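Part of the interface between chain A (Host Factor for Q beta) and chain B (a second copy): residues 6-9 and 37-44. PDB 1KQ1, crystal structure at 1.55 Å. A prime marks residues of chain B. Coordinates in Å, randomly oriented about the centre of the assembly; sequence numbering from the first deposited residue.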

ATOM      1  N   ASN A   6      23.845   6.155   4.620  1.00 36.32           N
ATOM      2  CA  ASN A   6      22.358   5.937   4.540  1.00 27.04           C
ATOM      3  C   ASN A   6      21.991   4.830   5.533  1.00 25.91           C
ATOM      4  O   ASN A   6      22.513   3.738   5.435  1.00 19.71           O
ATOM      5  CB  ASN A   6      21.998   5.540   3.122  1.00 40.51           C
ATOM      6  CG  ASN A   6      20.548   5.186   2.978  1.00 32.42           C
ATOM      7  OD1 ASN A   6      19.704   6.030   2.697  1.00 51.09           O
ATOM      8  ND2 ASN A   6      20.249   3.928   3.191  1.00 18.60           N
ATOM      9  N   ILE A   7      21.064   5.099   6.454  1.00 22.75           N
ATOM     10  CA  ILE A   7      20.753   4.136   7.500  1.00 19.48           C
ATOM     11  C   ILE A   7      20.407   2.749   7.026  1.00 15.35           C
ATOM     12  O   ILE A   7      20.955   1.747   7.499  1.00 15.75           O
ATOM     13  CB  ILE A   7      19.622   4.646   8.433  1.00 21.82           C
ATOM     14  CG1 ILE A   7      20.072   5.911   9.166  1.00 24.48           C
ATOM     15  CG2 ILE A   7      19.316   3.604   9.512  1.00 19.99           C
ATOM     16  CD1 ILE A   7      18.953   6.515  10.013  1.00 21.71           C
ATOM     17  N   GLN A   8      19.475   2.676   6.090  1.00 15.84           N
ATOM     18  CA  GLN A   8      19.066   1.389   5.605  1.00 15.14           C
ATOM     19  C   GLN A   8      20.150   0.593   4.854  1.00 15.19           C
ATOM     20  O   GLN A   8      20.305  -0.619   5.054  1.00 15.82           O
ATOM     21  CB  GLN A   8      17.844   1.585   4.691  1.00 25.38           C
ATOM     22  CG  GLN A   8      17.445   0.335   4.041  1.00 23.63           C
ATOM     23  CD  GLN A   8      16.487   0.499   2.870  1.00 22.56           C
ATOM     24  OE1 GLN A   8      16.095  -0.483   2.320  1.00 18.14           O
ATOM     25  NE2 GLN A   8      16.102   1.737   2.504  1.00 24.72           N
ATOM     26  N   ASP A   9      20.868   1.284   3.970  1.00 17.64           N
ATOM     27  CA  ASP A   9      21.903   0.640   3.169  1.00 16.42           C
ATOM     28  C   ASP A   9      23.021   0.125   4.047  1.00 14.94           C
ATOM     29  O   ASP A   9      23.520  -0.982   3.817  1.00 18.21           O
ATOM     30  CB  ASP A   9      22.419   1.632   2.120  1.00 18.90           C
ATOM     31  CG  ASP A   9      21.366   1.945   1.067  1.00 27.35           C
ATOM     32  OD1 ASP A   9      21.618   2.825   0.208  1.00 29.74           O
ATOM     33  OD2 ASP A   9      20.277   1.308   1.097  1.00 20.09           O
TER
ATOM     34  N   GLU B  37      16.037   6.075  18.051  1.00 16.54           N
ATOM     35  CA  GLU B  37      17.496   6.200  18.145  1.00 20.83           C
ATOM     36  C   GLU B  37      18.078   6.932  16.954  1.00 23.13           C
ATOM     37  O   GLU B  37      19.113   7.604  17.062  1.00 22.18           O
ATOM     38  CB  GLU B  37      18.141   4.817  18.237  1.00 27.54           C
ATOM     39  CG  GLU B  37      17.992   4.178  19.605  1.00 43.00           C
ATOM     40  CD  GLU B  37      18.800   4.918  20.652  1.00 46.03           C
ATOM     41  OE1 GLU B  37      20.049   4.888  20.567  1.00 52.79           O
ATOM     42  OE2 GLU B  37      18.196   5.540  21.547  1.00 53.44           O
ATOM     43  N   GLU B  38      17.463   6.773  15.794  1.00 17.46           N
ATOM     44  CA  GLU B  38      17.959   7.454  14.613  1.00 22.18           C
ATOM     45  C   GLU B  38      16.882   7.386  13.543  1.00 18.26           C
ATOM     46  O   GLU B  38      15.918   6.633  13.674  1.00 17.09           O
ATOM     47  CB  GLU B  38      19.289   6.840  14.119  1.00 30.98           C
ATOM     48  CG  GLU B  38      19.178   5.556  13.309  1.00 35.76           C
ATOM     49  CD  GLU B  38      20.529   4.866  13.045  1.00 42.43           C
ATOM     50  OE1 GLU B  38      21.477   5.526  12.572  1.00 43.11           O
ATOM     51  OE2 GLU B  38      20.630   3.648  13.293  1.00 38.42           O
ATOM     52  N   TYR B  39      17.014   8.204  12.524  1.00 17.14           N
ATOM     53  CA  TYR B  39      16.040   8.213  11.448  1.00 19.05           C
ATOM     54  C   TYR B  39      16.597   8.979  10.273  1.00 20.61           C
ATOM     55  O   TYR B  39      17.580   9.738  10.403  1.00 22.07           O
ATOM     56  CB  TYR B  39      14.726   8.893  11.910  1.00 17.07           C
ATOM     57  CG  TYR B  39      14.928  10.341  12.333  1.00 24.15           C
ATOM     58  CD1 TYR B  39      14.856  11.376  11.406  1.00 25.80           C
ATOM     59  CD2 TYR B  39      15.329  10.646  13.636  1.00 24.56           C
ATOM     60  CE1 TYR B  39      15.192  12.699  11.771  1.00 32.94           C
ATOM     61  CE2 TYR B  39      15.666  11.941  14.009  1.00 25.10           C
ATOM     62  CZ  TYR B  39      15.595  12.961  13.074  1.00 27.35           C
ATOM     63  OH  TYR B  39      15.928  14.237  13.469  1.00 31.55           O
ATOM     64  N   ASP B  40      15.985   8.749   9.127  1.00 17.40           N
ATOM     65  CA  ASP B  40      16.309   9.491   7.929  1.00 19.22           C
ATOM     66  C   ASP B  40      15.101   9.562   7.007  1.00 20.97           C
ATOM     67  O   ASP B  40      13.989   9.296   7.433  1.00 18.25           O
ATOM     68  CB  ASP B  40      17.573   8.935   7.241  1.00 20.64           C
ATOM     69  CG  ASP B  40      17.377   7.573   6.598  1.00 21.77           C
ATOM     70  OD1 ASP B  40      18.391   6.984   6.189  1.00 21.89           O
ATOM     71  OD2 ASP B  40      16.229   7.090   6.486  1.00 21.28           O
ATOM     72  N   LYS B  41      15.302   9.927   5.758  1.00 20.97           N
ATOM     73  CA  LYS B  41      14.178  10.067   4.850  1.00 29.00           C
ATOM     74  C   LYS B  41      13.300   8.818   4.734  1.00 26.34           C
ATOM     75  O   LYS B  41      12.086   8.926   4.554  1.00 23.57           O
ATOM     76  CB  LYS B  41      14.699  10.458   3.462  1.00 36.87           C
ATOM     77  CG  LYS B  41      15.937   9.692   3.025  1.00 43.84           C
ATOM     78  CD  LYS B  41      16.519  10.259   1.727  1.00 47.12           C
ATOM     79  CE  LYS B  41      18.039  10.076   1.652  1.00 54.31           C
ATOM     80  NZ  LYS B  41      18.473   8.654   1.701  1.00 56.39           N
ATOM     81  N   TYR B  42      13.893   7.643   4.887  1.00 19.84           N
ATOM     82  CA  TYR B  42      13.127   6.430   4.667  1.00 22.31           C
ATOM     83  C   TYR B  42      12.858   5.504   5.808  1.00 19.56           C
ATOM     84  O   TYR B  42      11.920   4.727   5.719  1.00 14.17           O
ATOM     85  CB  TYR B  42      13.785   5.579   3.574  1.00 27.69           C
ATOM     86  CG  TYR B  42      14.005   6.301   2.272  1.00 34.75           C
ATOM     87  CD1 TYR B  42      12.930   6.712   1.492  1.00 39.58           C
ATOM     88  CD2 TYR B  42      15.290   6.604   1.839  1.00 43.69           C
ATOM     89  CE1 TYR B  42      13.128   7.417   0.302  1.00 48.93           C
ATOM     90  CE2 TYR B  42      15.503   7.306   0.651  1.00 49.99           C
ATOM     91  CZ  TYR B  42      14.418   7.711  -0.110  1.00 49.59           C
ATOM     92  OH  TYR B  42      14.628   8.407  -1.283  1.00 56.04           O
ATOM     93  N   VAL B  43      13.654   5.585   6.873  1.00 13.56           N
ATOM     94  CA  VAL B  43      13.502   4.675   7.995  1.00 13.25           C
ATOM     95  C   VAL B  43      13.638   5.347   9.348  1.00 13.99           C
ATOM     96  O   VAL B  43      14.098   6.501   9.484  1.00 14.25           O
ATOM     97  CB  VAL B  43      14.581   3.529   7.988  1.00 14.20           C
ATOM     98  CG1 VAL B  43      14.491   2.710   6.719  1.00 16.53           C
ATOM     99  CG2 VAL B  43      15.979   4.126   8.089  1.00 16.68           C
ATOM    100  N   VAL B  44      13.181   4.617  10.362  1.00 10.06           N
ATOM    101  CA  VAL B  44      13.287   5.038  11.749  1.00  8.90           C
ATOM    102  C   VAL B  44      13.825   3.848  12.523  1.00 15.17           C
ATOM    103  O   VAL B  44      13.373   2.719  12.331  1.00 15.86           O
ATOM    104  CB  VAL B  44      11.901   5.380  12.364  1.00 12.86           C
ATOM    105  CG1 VAL B  44      12.000   5.535  13.877  1.00 21.24           C
ATOM    106  CG2 VAL B  44      11.355   6.635  11.679  1.00 13.21           C
TER
HETATM  107  O   HOH W   1      20.771   8.333   6.230  1.00 29.31           O
HETATM  108  O   HOH W   2      17.669   4.671   4.892  1.00 21.01           O

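Ile7 to Asp9 of chain A are helical, and this stretch sits against a chain B segment in which two strands, ending at Tyr39′ and resuming at Val43′, are joined by a short loop. The loop is closed by a backbone hydrogen bond from Asp40′ N to Val43′ O (3.0 Å). Across the interface the backbones keep a side chain's distance: the CA atoms of Ile7 and Asp40′ lie 7.0 Å apart, those of Gln8 and Val43′ 6.9 Å. No backbone-to-backbone hydrogen bond spans that gap, so side chains and water must fill it.

Asp40′ is the polar centre, and its two carboxylate oxygens have different work. Asp40′ OD2 turns back into its own loop, accepting hydrogen bonds from Tyr42′ N (2.9 Å) and Val43′ N (3.0 Å), which help hold the carboxylate in place. Asp40′ OD1 faces the helical stretch and accepts from Ile7 N at 3.3 Å, with an angle of 144° at the hydrogen. Amides near the beginning of a helix lack an acceptor from within the helix, and here the neighbouring subunit supplies one. Two waters extend its reach. Water 1 donates to Asp40′ OD1 (2.7 Å) and accepts from Ile7 N (3.3 Å), so the single Ile7 N–H is shared between OD1 and a water that OD1 itself holds; water 2 donates to Asp40′ OD1 (2.7 Å) and accepts from Gln8 N (2.9 Å), an amide 4.4 Å from Asp40′ OD1 and served through the water. The lesson is that a carboxylate held by its own loop through one oxygen can offer the other to a partner's backbone amides.

Ile7 is the main apolar residue of the contact, with the largest covered area of the twelve, 113 Å². Its CA-to-CB bond points toward chain B, and with chi1 m and chi2 t the CD1 methyl reaches the end of the first strand, 3.4 Å from both Glu38′ CG and Tyr39′ C; Glu38′ OE1 also lies 3.7 Å from Ile7 CD1. Ile7 also packs on the start of the second strand, most closely through CG2, 3.7 Å from Val43′ CG2. Val43′ CG1 lies 4.1 Å from Gln8 CB, so the valine meets successive helix residues; Gln8 OE1 is engaged elsewhere in the structure.

At the margin, Asn6 and Lys41′ both start sideways, yet their ends converge, leaving Asn6 OD1 3.1 Å from Lys41′ NZ. The strand alternation is equally legible: Glu38′ points toward the helix, Tyr39′ away, and beyond the loop Val43′ toward and Val44′ away.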